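PDB 2XDH: cohesin from Archaeoglobus fulgidus, which probably binds dockerin modules, as the cohesin domain of a longer archaeal protein loosely assigned carbohydrate-binding and glycoside-hydrolysing roles. Local coordinates for residues V30-N41 with V63-D74; R120-I130 with T144-E155. All coordinates share one frame; numbering follows the deposited sequence.

Interaction 1 (V30-N41 with V63-D74)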
loop_
_atom_site.group_PDB
_atom_site.type_symbol
_atom_site.label_atom_id
_atom_site.label_comp_id
_atom_site.label_asym_id
_atom_site.label_seq_id
_atom_site.Cartn_x
_atom_site.Cartn_y
_atom_site.Cartn_z
ATOM N N VAL A 30 0.751 -10.274 -3.037
ATOM C CA VAL A 30 0.091 -11.572 -2.982
ATOM C C VAL A 30 1.071 -12.635 -2.547
ATOM O O VAL A 30 2.178 -12.723 -3.080
ATOM C CB VAL A 30 -0.514 -11.932 -4.349
ATOM C CG1 VAL A 30 -1.036 -13.369 -4.378
ATOM C CG2 VAL A 30 -1.615 -10.935 -4.697
ATOM N N GLY A 31 0.659 -13.465 -1.592
ATOM C CA GLY A 31 1.525 -14.505 -1.075
ATOM C C GLY A 31 1.144 -15.913 -1.488
ATOM O O GLY A 31 1.992 -16.802 -1.559
ATOM N N SER A 32 -0.135 -16.148 -1.748
ATOM C CA SER A 32 -0.494 -17.465 -2.240
ATOM C C SER A 32 -1.694 -17.393 -3.159
ATOM O O SER A 32 -2.600 -16.583 -2.962
ATOM C CB SER A 32 -0.755 -18.437 -1.096
ATOM O OG SER A 32 -1.926 -18.086 -0.413
ATOM N N ILE A 33 -1.691 -18.255 -4.160
ATOM C CA ILE A 33 -2.773 -18.293 -5.132
ATOM C C ILE A 33 -3.066 -19.749 -5.414
ATOM O O ILE A 33 -2.143 -20.517 -5.699
ATOM C CB ILE A 33 -2.323 -17.666 -6.467
ATOM C CG1 ILE A 33 -1.925 -16.204 -6.284
ATOM C CG2 ILE A 33 -3.415 -17.816 -7.527
ATOM C CD1 ILE A 33 -1.384 -15.572 -7.549
ATOM N N ASN A 34 -4.332 -20.141 -5.306
ATOM C CA ASN A 34 -4.755 -21.413 -5.868
ATOM C C ASN A 34 -5.872 -21.125 -6.826
ATOM O O ASN A 34 -6.763 -20.337 -6.518
ATOM C CB ASN A 34 -5.236 -22.386 -4.800
ATOM C CG ASN A 34 -4.089 -23.029 -4.067
ATOM O OD1 ASN A 34 -3.768 -24.194 -4.292
ATOM N ND2 ASN A 34 -3.432 -22.255 -3.216
ATOM N N LEU A 35 -5.823 -21.750 -7.992
ATOM C CA LEU A 35 -6.888 -21.558 -8.962
ATOM C C LEU A 35 -7.022 -22.773 -9.857
ATOM O O LEU A 35 -6.175 -23.675 -9.825
ATOM C CB LEU A 35 -6.647 -20.298 -9.795
ATOM C CG LEU A 35 -5.352 -20.201 -10.615
ATOM C CD1 LEU A 35 -5.445 -21.026 -11.903
ATOM C CD2 LEU A 35 -5.076 -18.746 -10.950
ATOM N N ILE A 36 -8.115 -22.795 -10.621
ATOM C CA ILE A 36 -8.373 -23.824 -11.602
ATOM C C ILE A 36 -8.579 -23.130 -12.939
ATOM O O ILE A 36 -9.367 -22.182 -13.037
ATOM C CB ILE A 36 -9.642 -24.602 -11.253
ATOM C CG1 ILE A 36 -9.455 -25.351 -9.929
ATOM C CG2 ILE A 36 -9.978 -25.582 -12.355
ATOM C CD1 ILE A 36 -10.706 -26.066 -9.475
ATOM N N LEU A 37 -7.847 -23.577 -13.957
ATOM C CA LEU A 37 -8.087 -23.132 -15.332
ATOM C C LEU A 37 -8.734 -24.262 -16.096
ATOM O O LEU A 37 -8.142 -25.328 -16.246
ATOM C CB LEU A 37 -6.768 -22.777 -16.021
ATOM C CG LEU A 37 -6.903 -22.380 -17.496
ATOM C CD1 LEU A 37 -7.570 -21.021 -17.621
ATOM C CD2 LEU A 37 -5.535 -22.350 -18.169
ATOM N N SER A 38 -9.959 -24.053 -16.561
ATOM C CA SER A 38 -10.616 -25.076 -17.364
ATOM C C SER A 38 -10.357 -24.774 -18.830
ATOM O O SER A 38 -10.294 -23.613 -19.223
ATOM C CB SER A 38 -12.121 -25.116 -17.084
ATOM O OG SER A 38 -12.376 -25.546 -15.760
ATOM N N TYR A 39 -10.201 -25.820 -19.635
ATOM C CA TYR A 39 -9.925 -25.641 -21.053
ATOM C C TYR A 39 -10.783 -26.562 -21.922
ATOM O O TYR A 39 -11.236 -27.604 -21.460
ATOM C CB TYR A 39 -8.440 -25.879 -21.318
ATOM C CG TYR A 39 -7.969 -27.248 -20.909
ATOM C CD1 TYR A 39 -7.916 -28.287 -21.828
ATOM C CD2 TYR A 39 -7.571 -27.508 -19.603
ATOM C CE1 TYR A 39 -7.479 -29.551 -21.456
ATOM C CE2 TYR A 39 -7.133 -28.770 -19.221
ATOM C CZ TYR A 39 -7.093 -29.786 -20.158
ATOM O OH TYR A 39 -6.655 -31.042 -19.799
ATOM N N PRO A 40 -11.014 -26.172 -23.184
ATOM C CA PRO A 40 -11.885 -26.937 -24.094
ATOM C C PRO A 40 -11.300 -28.267 -24.569
ATOM O O PRO A 40 -10.083 -28.463 -24.529
ATOM C CB PRO A 40 -12.065 -25.991 -25.286
ATOM C CG PRO A 40 -10.867 -25.084 -25.242
ATOM C CD PRO A 40 -10.533 -24.919 -23.789
ATOM N N ASN A 41 -12.179 -29.159 -25.031
ATOM C CA ASN A 41 -11.791 -30.471 -25.553
ATOM C C ASN A 41 -10.863 -30.406 -26.755
ATOM O O ASN A 41 -10.125 -31.348 -27.028
ATOM C CB ASN A 41 -13.030 -31.279 -25.954
ATOM C CG ASN A 41 -13.746 -31.870 -24.767
ATOM O OD1 ASN A 41 -13.126 -32.190 -23.752
ATOM N ND2 ASN A 41 -15.060 -32.021 -24.883
ATOM N N VAL A 63 -2.882 -31.593 -13.676
ATOM C CA VAL A 63 -3.840 -31.623 -14.779
ATOM C C VAL A 63 -4.762 -32.812 -14.603
ATOM O O VAL A 63 -4.309 -33.953 -14.609
ATOM C CB VAL A 63 -3.137 -31.739 -16.139
ATOM C CG1 VAL A 63 -4.169 -31.827 -17.268
ATOM C CG2 VAL A 63 -2.188 -30.569 -16.357
ATOM N N GLU A 64 -6.052 -32.549 -14.433
ATOM C CA GLU A 64 -7.026 -33.619 -14.274
ATOM C C GLU A 64 -8.283 -33.328 -15.072
ATOM O O GLU A 64 -8.994 -32.360 -14.812
ATOM C CB GLU A 64 -7.352 -33.862 -12.797
ATOM C CG GLU A 64 -7.801 -32.633 -12.019
ATOM C CD GLU A 64 -7.851 -32.884 -10.519
ATOM O OE1 GLU A 64 -7.157 -33.811 -10.043
ATOM O OE2 GLU A 64 -8.587 -32.158 -9.817
ATOM N N GLY A 65 -8.550 -34.180 -16.053
ATOM C CA GLY A 65 -9.652 -33.958 -16.961
ATOM C C GLY A 65 -9.402 -32.682 -17.739
ATOM O O GLY A 65 -8.295 -32.444 -18.232
ATOM N N ASN A 66 -10.430 -31.855 -17.841
ATOM C CA ASN A 66 -10.313 -30.595 -18.557
ATOM C C ASN A 66 -10.012 -29.419 -17.640
ATOM O O ASN A 66 -10.436 -28.299 -17.899
ATOM C CB ASN A 66 -11.585 -30.324 -19.358
ATOM C CG ASN A 66 -11.601 -31.063 -20.685
ATOM O OD1 ASN A 66 -10.648 -31.767 -21.029
ATOM N ND2 ASN A 66 -12.688 -30.911 -21.437
ATOM N N GLN A 67 -9.276 -29.664 -16.564
ATOM C CA GLN A 67 -8.863 -28.543 -15.728
ATOM C C GLN A 67 -7.451 -28.664 -15.180
ATOM O O GLN A 67 -6.971 -29.754 -14.888
ATOM C CB GLN A 67 -9.881 -28.247 -14.623
ATOM C CG GLN A 67 -10.149 -29.345 -13.635
ATOM C CD GLN A 67 -11.367 -29.032 -12.775
ATOM O OE1 GLN A 67 -12.342 -28.453 -13.254
ATOM N NE2 GLN A 67 -11.310 -29.403 -11.497
ATOM N N ILE A 68 -6.785 -27.522 -15.080
ATOM C CA ILE A 68 -5.443 -27.455 -14.542
ATOM C C ILE A 68 -5.526 -26.760 -13.192
ATOM O O ILE A 68 -5.918 -25.601 -13.115
ATOM C CB ILE A 68 -4.531 -26.638 -15.466
ATOM C CG1 ILE A 68 -4.621 -27.185 -16.897
ATOM C CG2 ILE A 68 -3.094 -26.654 -14.934
ATOM C CD1 ILE A 68 -4.185 -26.191 -17.971
ATOM N N LYS A 69 -5.204 -27.483 -12.127
ATOM C CA LYS A 69 -5.150 -26.886 -10.802
ATOM C C LYS A 69 -3.745 -26.371 -10.579
ATOM O O LYS A 69 -2.767 -27.101 -10.747
ATOM C CB LYS A 69 -5.521 -27.916 -9.725
ATOM C CG LYS A 69 -6.961 -28.413 -9.835
ATOM C CD LYS A 69 -7.387 -29.262 -8.648
ATOM C CE LYS A 69 -8.892 -29.509 -8.678
ATOM N NZ LYS A 69 -9.359 -30.420 -7.591
ATOM N N VAL A 70 -3.643 -25.108 -10.195
ATOM C CA VAL A 70 -2.358 -24.468 -10.044
ATOM C C VAL A 70 -2.253 -23.897 -8.654
ATOM O O VAL A 70 -3.193 -23.276 -8.159
ATOM C CB VAL A 70 -2.178 -23.315 -11.062
ATOM C CG1 VAL A 70 -0.898 -22.536 -10.760
ATOM C CG2 VAL A 70 -2.176 -23.865 -12.485
ATOM N N GLY A 71 -1.103 -24.113 -8.022
ATOM C CA GLY A 71 -0.858 -23.573 -6.705
ATOM C C GLY A 71 0.434 -22.783 -6.754
ATOM O O GLY A 71 1.453 -23.264 -7.262
ATOM N N ILE A 72 0.395 -21.564 -6.225
ATOM C CA ILE A 72 1.585 -20.716 -6.154
ATOM C C ILE A 72 1.731 -20.172 -4.732
ATOM O O ILE A 72 0.769 -19.660 -4.147
ATOM C CB ILE A 72 1.477 -19.515 -7.120
ATOM C CG1 ILE A 72 1.465 -19.997 -8.574
ATOM C CG2 ILE A 72 2.647 -18.562 -6.911
ATOM C CD1 ILE A 72 0.893 -19.001 -9.560
ATOM N N ALA A 73 2.928 -20.278 -4.179
ATOM C CA ALA A 73 3.229 -19.637 -2.905
ATOM C C ALA A 73 4.550 -18.873 -3.010
ATOM O O ALA A 73 5.517 -19.355 -3.593
ATOM C CB ALA A 73 3.282 -20.655 -1.781
ATOM N N ASP A 74 4.591 -17.676 -2.437
ATOM C CA ASP A 74 5.768 -16.854 -2.576
ATOM C C ASP A 74 5.903 -15.886 -1.409
ATOM O O ASP A 74 5.228 -14.856 -1.354
ATOM C CB ASP A 74 5.704 -16.106 -3.903
ATOM C CG ASP A 74 7.015 -15.448 -4.259
ATOM O OD1 ASP A 74 7.779 -15.069 -3.327
ATOM O OD2 ASP A 74 7.278 -15.319 -5.476
HETATM O O HOH W 1 -0.528 -21.955 -2.623
#
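Ile33, Leu35 and Leu37 pair with Ile72, Val70 and Ile68 as the hydrogen-bonded pairs of an antiparallel sheet, two neighbouring strands of the cohesin beta-sandwich. Each of these pairs exchanges two backbone N-H...O bonds. All six side chains go to the buried face, where Phe85 and Phe59 meet Val70. Leu37 and Ile68 lie alongside each other, CD2 of the leucine 4.1 Å from CD1 of the isoleucine. Leu35 has CG wedged between its own N and carbonyl carbon (chi1 59°), a rotation that brings CD1 to 4.1 Å from CB of Val70. On the other face Ile36 is flanked by two long chains: its CG2 presses on Gln67, 3.5 Å from CB, the two side chains crossing at a slant, while its CG1 runs side by side with Lys69, 4.0 Å from CG. Midway along strand 30-38 a water accepts from Asn34 ND2 and donates weakly to Ile72 O. Beyond the paired strands Tyr39 N still bonds Asn66 O, and its ring folds back over the type II' turn from Glu64 to Gln67. With chi1 at 59° the ring takes CA of Asn66 over one face, a CH-pi contact 4.0 Å from CA to the ring centroid, and CE2 reaches CG1 of Ile68 at 3.8 Å. The hydroxyl lies 2.7 Å from Gly65 O, a weak bond. With an alanine in place of Tyr39, CA of Asn66 and CG1 of Ile68 would probably lose their cover and Gly65 O its hydroxyl neighbour. Past the tyrosine, Asn66 ND2 donates to Asn41 OD1 at 2.7 Å, though Asn41 is poorly ordered; the acceptor lies in the Asn66 amide plane, but the donor stands 48° above that of Asn41.

Interaction 2 (R120-I130 with T144-E155)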
loop_
_atom_site.group_PDB
_atom_site.type_symbol
_atom_site.label_atom_id
_atom_site.label_comp_id
_atom_site.label_asym_id
_atom_site.label_seq_id
_atom_site.Cartn_x
_atom_site.Cartn_y
_atom_site.Cartn_z
ATOM N N ARG A 120 -17.965 -20.483 -37.523
ATOM C CA ARG A 120 -16.983 -21.003 -36.560
ATOM C C ARG A 120 -17.458 -20.745 -35.134
ATOM O O ARG A 120 -18.338 -19.916 -34.907
ATOM C CB ARG A 120 -15.592 -20.389 -36.747
ATOM C CG ARG A 120 -14.714 -21.095 -37.771
ATOM C CD ARG A 120 -13.444 -20.298 -38.031
ATOM N NE ARG A 120 -12.784 -20.687 -39.273
ATOM C CZ ARG A 120 -11.684 -20.110 -39.747
ATOM N NH1 ARG A 120 -11.116 -19.115 -39.081
ATOM N NH2 ARG A 120 -11.152 -20.526 -40.887
ATOM N N ASN A 121 -16.867 -21.450 -34.175
ATOM C CA ASN A 121 -17.229 -21.263 -32.773
ATOM C C ASN A 121 -16.028 -21.179 -31.831
ATOM O O ASN A 121 -14.999 -21.828 -32.044
ATOM C CB ASN A 121 -18.204 -22.349 -32.309
ATOM C CG ASN A 121 -19.474 -21.773 -31.711
ATOM O OD1 ASN A 121 -20.572 -22.271 -31.959
ATOM N ND2 ASN A 121 -19.330 -20.711 -30.926
ATOM N N SER A 122 -16.178 -20.376 -30.786
ATOM C CA SER A 122 -15.104 -20.133 -29.835
ATOM C C SER A 122 -15.241 -21.000 -28.586
ATOM O O SER A 122 -16.293 -21.586 -28.335
ATOM C CB SER A 122 -15.066 -18.649 -29.453
ATOM O OG SER A 122 -16.324 -18.206 -28.971
ATOM N N HIS A 123 -14.166 -21.078 -27.810
ATOM C CA HIS A 123 -14.138 -21.882 -26.590
ATOM C C HIS A 123 -13.585 -21.060 -25.430
ATOM O O HIS A 123 -12.761 -20.179 -25.634
ATOM C CB HIS A 123 -13.261 -23.117 -26.785
ATOM C CG HIS A 123 -13.674 -23.978 -27.933
ATOM N ND1 HIS A 123 -14.557 -25.028 -27.796
ATOM C CD2 HIS A 123 -13.323 -23.947 -29.240
ATOM C CE1 HIS A 123 -14.733 -25.608 -28.971
ATOM N NE2 HIS A 123 -13.996 -24.971 -29.864
ATOM N N ALA A 124 -14.033 -21.368 -24.221
ATOM C CA ALA A 124 -13.641 -20.605 -23.041
ATOM C C ALA A 124 -12.434 -21.218 -22.387
ATOM O O ALA A 124 -12.320 -22.446 -22.320
ATOM C CB ALA A 124 -14.799 -20.555 -22.044
ATOM N N LEU A 125 -11.514 -20.365 -21.940
ATOM C CA LEU A 125 -10.467 -20.780 -21.012
ATOM C C LEU A 125 -10.888 -20.122 -19.719
ATOM O O LEU A 125 -10.695 -18.916 -19.548
ATOM C CB LEU A 125 -9.107 -20.262 -21.466
ATOM C CG LEU A 125 -8.628 -20.939 -22.761
ATOM C CD1 LEU A 125 -7.587 -20.100 -23.491
ATOM C CD2 LEU A 125 -8.078 -22.325 -22.443
ATOM N N THR A 126 -11.498 -20.905 -18.829
ATOM C CA THR A 126 -12.151 -20.342 -17.654
ATOM C C THR A 126 -11.309 -20.432 -16.389
ATOM O O THR A 126 -10.661 -21.434 -16.128
ATOM C CB THR A 126 -13.513 -21.020 -17.384
ATOM O OG1 THR A 126 -13.302 -22.353 -16.905
ATOM C CG2 THR A 126 -14.343 -21.068 -18.647
ATOM N N LEU A 127 -11.339 -19.366 -15.603
ATOM C CA LEU A 127 -10.672 -19.329 -14.303
ATOM C C LEU A 127 -11.731 -19.473 -13.217
ATOM O O LEU A 127 -12.710 -18.724 -13.193
ATOM C CB LEU A 127 -9.976 -17.973 -14.126
ATOM C CG LEU A 127 -8.746 -17.784 -15.014
ATOM C CD1 LEU A 127 -8.364 -16.327 -15.053
ATOM C CD2 LEU A 127 -7.574 -18.659 -14.512
ATOM N N GLN A 128 -11.549 -20.419 -12.310
ATOM C CA GLN A 128 -12.469 -20.511 -11.194
ATOM C C GLN A 128 -11.813 -21.154 -9.993
ATOM O O GLN A 128 -10.621 -21.476 -10.013
ATOM C CB GLN A 128 -13.739 -21.273 -11.584
ATOM C CG GLN A 128 -13.491 -22.711 -11.983
ATOM C CD GLN A 128 -13.270 -22.867 -13.470
ATOM O OE1 GLN A 128 -13.810 -22.105 -14.272
ATOM N NE2 GLN A 128 -12.470 -23.854 -13.849
ATOM N N GLY A 129 -12.603 -21.334 -8.943
ATOM C CA GLY A 129 -12.101 -21.905 -7.705
ATOM C C GLY A 129 -10.964 -21.098 -7.114
ATOM O O GLY A 129 -10.061 -21.644 -6.481
ATOM N N ILE A 130 -10.994 -19.782 -7.305
ATOM C CA ILE A 130 -9.829 -18.976 -6.885
ATOM C C ILE A 130 -9.737 -18.822 -5.360
ATOM O O ILE A 130 -10.736 -18.568 -4.687
ATOM C CB ILE A 130 -9.852 -17.603 -7.577
ATOM C CG1 ILE A 130 -9.543 -17.786 -9.065
ATOM C CG2 ILE A 130 -8.852 -16.660 -6.946
ATOM C CD1 ILE A 130 -10.029 -16.676 -9.864
ATOM N N THR A 144 -11.973 -11.735 -12.181
ATOM C CA THR A 144 -11.373 -12.665 -13.128
ATOM C C THR A 144 -11.854 -12.336 -14.533
ATOM O O THR A 144 -12.964 -11.817 -14.716
ATOM C CB THR A 144 -11.736 -14.116 -12.798
ATOM O OG1 THR A 144 -13.150 -14.273 -12.866
ATOM C CG2 THR A 144 -11.284 -14.456 -11.399
ATOM N N ILE A 145 -11.007 -12.628 -15.511
ATOM C CA ILE A 145 -11.360 -12.494 -16.920
ATOM C C ILE A 145 -10.940 -13.761 -17.655
ATOM O O ILE A 145 -9.766 -14.125 -17.658
ATOM C CB ILE A 145 -10.688 -11.273 -17.546
ATOM C CG1 ILE A 145 -11.120 -10.009 -16.791
ATOM C CG2 ILE A 145 -11.078 -11.134 -19.045
ATOM C CD1 ILE A 145 -10.598 -8.731 -17.424
ATOM N N ASN A 146 -11.906 -14.436 -18.265
ATOM C CA ASN A 146 -11.638 -15.693 -18.949
ATOM C C ASN A 146 -11.040 -15.469 -20.335
ATOM O O ASN A 146 -11.115 -14.374 -20.883
ATOM C CB ASN A 146 -12.914 -16.520 -19.013
ATOM C CG ASN A 146 -13.404 -16.900 -17.635
ATOM O OD1 ASN A 146 -12.600 -17.061 -16.721
ATOM N ND2 ASN A 146 -14.714 -17.044 -17.474
ATOM N N GLY A 147 -10.427 -16.504 -20.886
ATOM C CA GLY A 147 -9.783 -16.369 -22.173
ATOM C C GLY A 147 -10.682 -16.994 -23.203
ATOM O O GLY A 147 -11.647 -17.667 -22.852
ATOM N N THR A 148 -10.361 -16.780 -24.468
ATOM C CA THR A 148 -11.167 -17.336 -25.551
ATOM C C THR A 148 -10.225 -17.999 -26.552
ATOM O O THR A 148 -9.197 -17.428 -26.918
ATOM C CB THR A 148 -11.948 -16.227 -26.248
ATOM O OG1 THR A 148 -12.740 -15.527 -25.277
ATOM C CG2 THR A 148 -12.849 -16.792 -27.342
ATOM N N PHE A 149 -10.552 -19.209 -26.980
ATOM C CA PHE A 149 -9.713 -19.865 -27.976
ATOM C C PHE A 149 -10.511 -20.284 -29.197
ATOM O O PHE A 149 -11.611 -20.811 -29.065
ATOM C CB PHE A 149 -9.010 -21.092 -27.407
ATOM C CG PHE A 149 -8.405 -21.957 -28.473
ATOM C CD1 PHE A 149 -7.150 -21.674 -28.970
ATOM C CD2 PHE A 149 -9.124 -23.005 -29.022
ATOM C CE1 PHE A 149 -6.602 -22.443 -29.981
ATOM C CE2 PHE A 149 -8.584 -23.777 -30.031
ATOM C CZ PHE A 149 -7.317 -23.494 -30.510
ATOM N N ARG A 150 -9.947 -20.051 -30.380
ATOM C CA ARG A 150 -10.593 -20.434 -31.636
ATOM C C ARG A 150 -9.648 -21.203 -32.558
ATOM O O ARG A 150 -8.476 -20.861 -32.688
ATOM C CB ARG A 150 -11.118 -19.204 -32.394
ATOM C CG ARG A 150 -12.397 -18.611 -31.842
ATOM C CD ARG A 150 -13.252 -18.013 -32.954
ATOM N NE ARG A 150 -12.499 -17.099 -33.814
ATOM C CZ ARG A 150 -12.437 -17.199 -35.138
ATOM N NH1 ARG A 150 -13.087 -18.175 -35.759
ATOM N NH2 ARG A 150 -11.728 -16.326 -35.845
ATOM N N ILE A 151 -10.164 -22.228 -33.222
ATOM C CA ILE A 151 -9.384 -22.877 -34.264
ATOM C C ILE A 151 -9.456 -22.031 -35.526
ATOM O O ILE A 151 -10.537 -21.636 -35.958
ATOM C CB ILE A 151 -9.879 -24.290 -34.552
ATOM C CG1 ILE A 151 -9.856 -25.125 -33.272
ATOM C CG2 ILE A 151 -9.020 -24.946 -35.621
ATOM C CD1 ILE A 151 -10.316 -26.525 -33.498
ATOM N N VAL A 152 -8.295 -21.767 -36.115
ATOM C CA VAL A 152 -8.155 -20.781 -37.179
ATOM C C VAL A 152 -7.168 -21.295 -38.243
ATOM O O VAL A 152 -6.389 -22.203 -37.973
ATOM C CB VAL A 152 -7.673 -19.445 -36.557
ATOM C CG1 VAL A 152 -6.486 -18.867 -37.302
ATOM C CG2 VAL A 152 -8.828 -18.453 -36.443
ATOM N N SER A 153 -7.208 -20.730 -39.448
ATOM C CA SER A 153 -6.302 -21.148 -40.516
ATOM C C SER A 153 -5.034 -20.305 -40.519
ATOM O O SER A 153 -4.488 -19.990 -39.465
ATOM C CB SER A 153 -6.983 -21.004 -41.873
ATOM O OG SER A 153 -7.119 -19.635 -42.215
ATOM N N GLN A 154 -4.576 -19.939 -41.716
ATOM C CA GLN A 154 -3.469 -19.000 -41.877
ATOM C C GLN A 154 -3.861 -17.592 -41.436
ATOM O O GLN A 154 -3.201 -16.614 -41.792
ATOM C CB GLN A 154 -3.003 -18.948 -43.333
ATOM C CG GLN A 154 -2.331 -20.211 -43.840
ATOM C CD GLN A 154 -1.730 -20.026 -45.222
ATOM O OE1 GLN A 154 -1.226 -20.974 -45.829
ATOM N NE2 GLN A 154 -1.779 -18.799 -45.727
ATOM N N GLU A 155 -4.940 -17.480 -40.670
ATOM C CA GLU A 155 -5.317 -16.190 -40.113
ATOM C C GLU A 155 -4.277 -15.750 -39.079
ATOM O O GLU A 155 -4.579 -15.007 -38.151
ATOM C CB GLU A 155 -6.722 -16.241 -39.504
ATOM C CG GLU A 155 -7.296 -14.873 -39.154
ATOM C CD GLU A 155 -8.711 -14.950 -38.617
ATOM O OE1 GLU A 155 -9.453 -15.869 -39.022
ATOM O OE2 GLU A 155 -9.082 -14.094 -37.787
HETATM O O HOH W 2 -13.922 -16.585 -14.347
#
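His123 and Phe149, then Leu125 and Gly147, are hydrogen-bonded antiparallel pairs, each making two backbone bonds. Asn146 extends the pairing with its side chain: CG lies beside its backbone N (chi1 -63°), which turns OD1 to accept Leu127 N at 2.9 Å. The bond is nearly straight, N-H...O 171°, yet the donor stands 46° above the carbonyl plane of Asn146. A water binds that same oxygen, Leu127 O and Thr144 OG1.

Apolar contacts fall on the inner face. CD1 of Leu125 lies 4.3 Å from CB of Phe149, and Leu43 touches both residues. Gly147 sits opposite CB of Leu125, a tight place for any side chain. Nearer the outside, CB of Ser122 rests against both CG2 of Thr148 and CG of Arg150, each at 3.6 Å.

At the far end the extended chain of Arg120 crosses Arg150 at about a right angle; NH1 of Arg150 comes 3.1 Å from CD of Arg120, whose CG lies at the edge of the Arg150 guanidinium. Glu155 is the shared anion: its OE1 forms long salt bridges to Arg120 NH1 (3.6 Å) and to Arg150 NH2, and would probably ease the repulsion between the two cations, though Arg120 and Glu155 are poorly ordered.

Strands 123-134 and 142-151 thus form a beta hairpin, whose second strand also pairs in parallel with strand 3-12, within the cohesin beta-sandwich.

Overall arrangement
Interactions 1 and 2 meet in one sheet, their centres about 16 Å apart. The 30-38 part of strand 17-38 has strand 67-74 on one flank and strand 123-134 on the other, and the second seam joins the two contacts: Ser38 N lies 2.7 Å from Thr126 O and Ile36 N 2.9 Å from Gln128 O, both probable hydrogen bonds. At the other end of interaction 1, Gly31 and Ser32 face Tyr133 in a classic beta bulge. Gly31 is about 9 Å from the side chain of Asp136, which binds magnesium in a structure of this protein but not in this chain, and about 12 Å from a bound magnesium ion; interaction 2 lies away from that site.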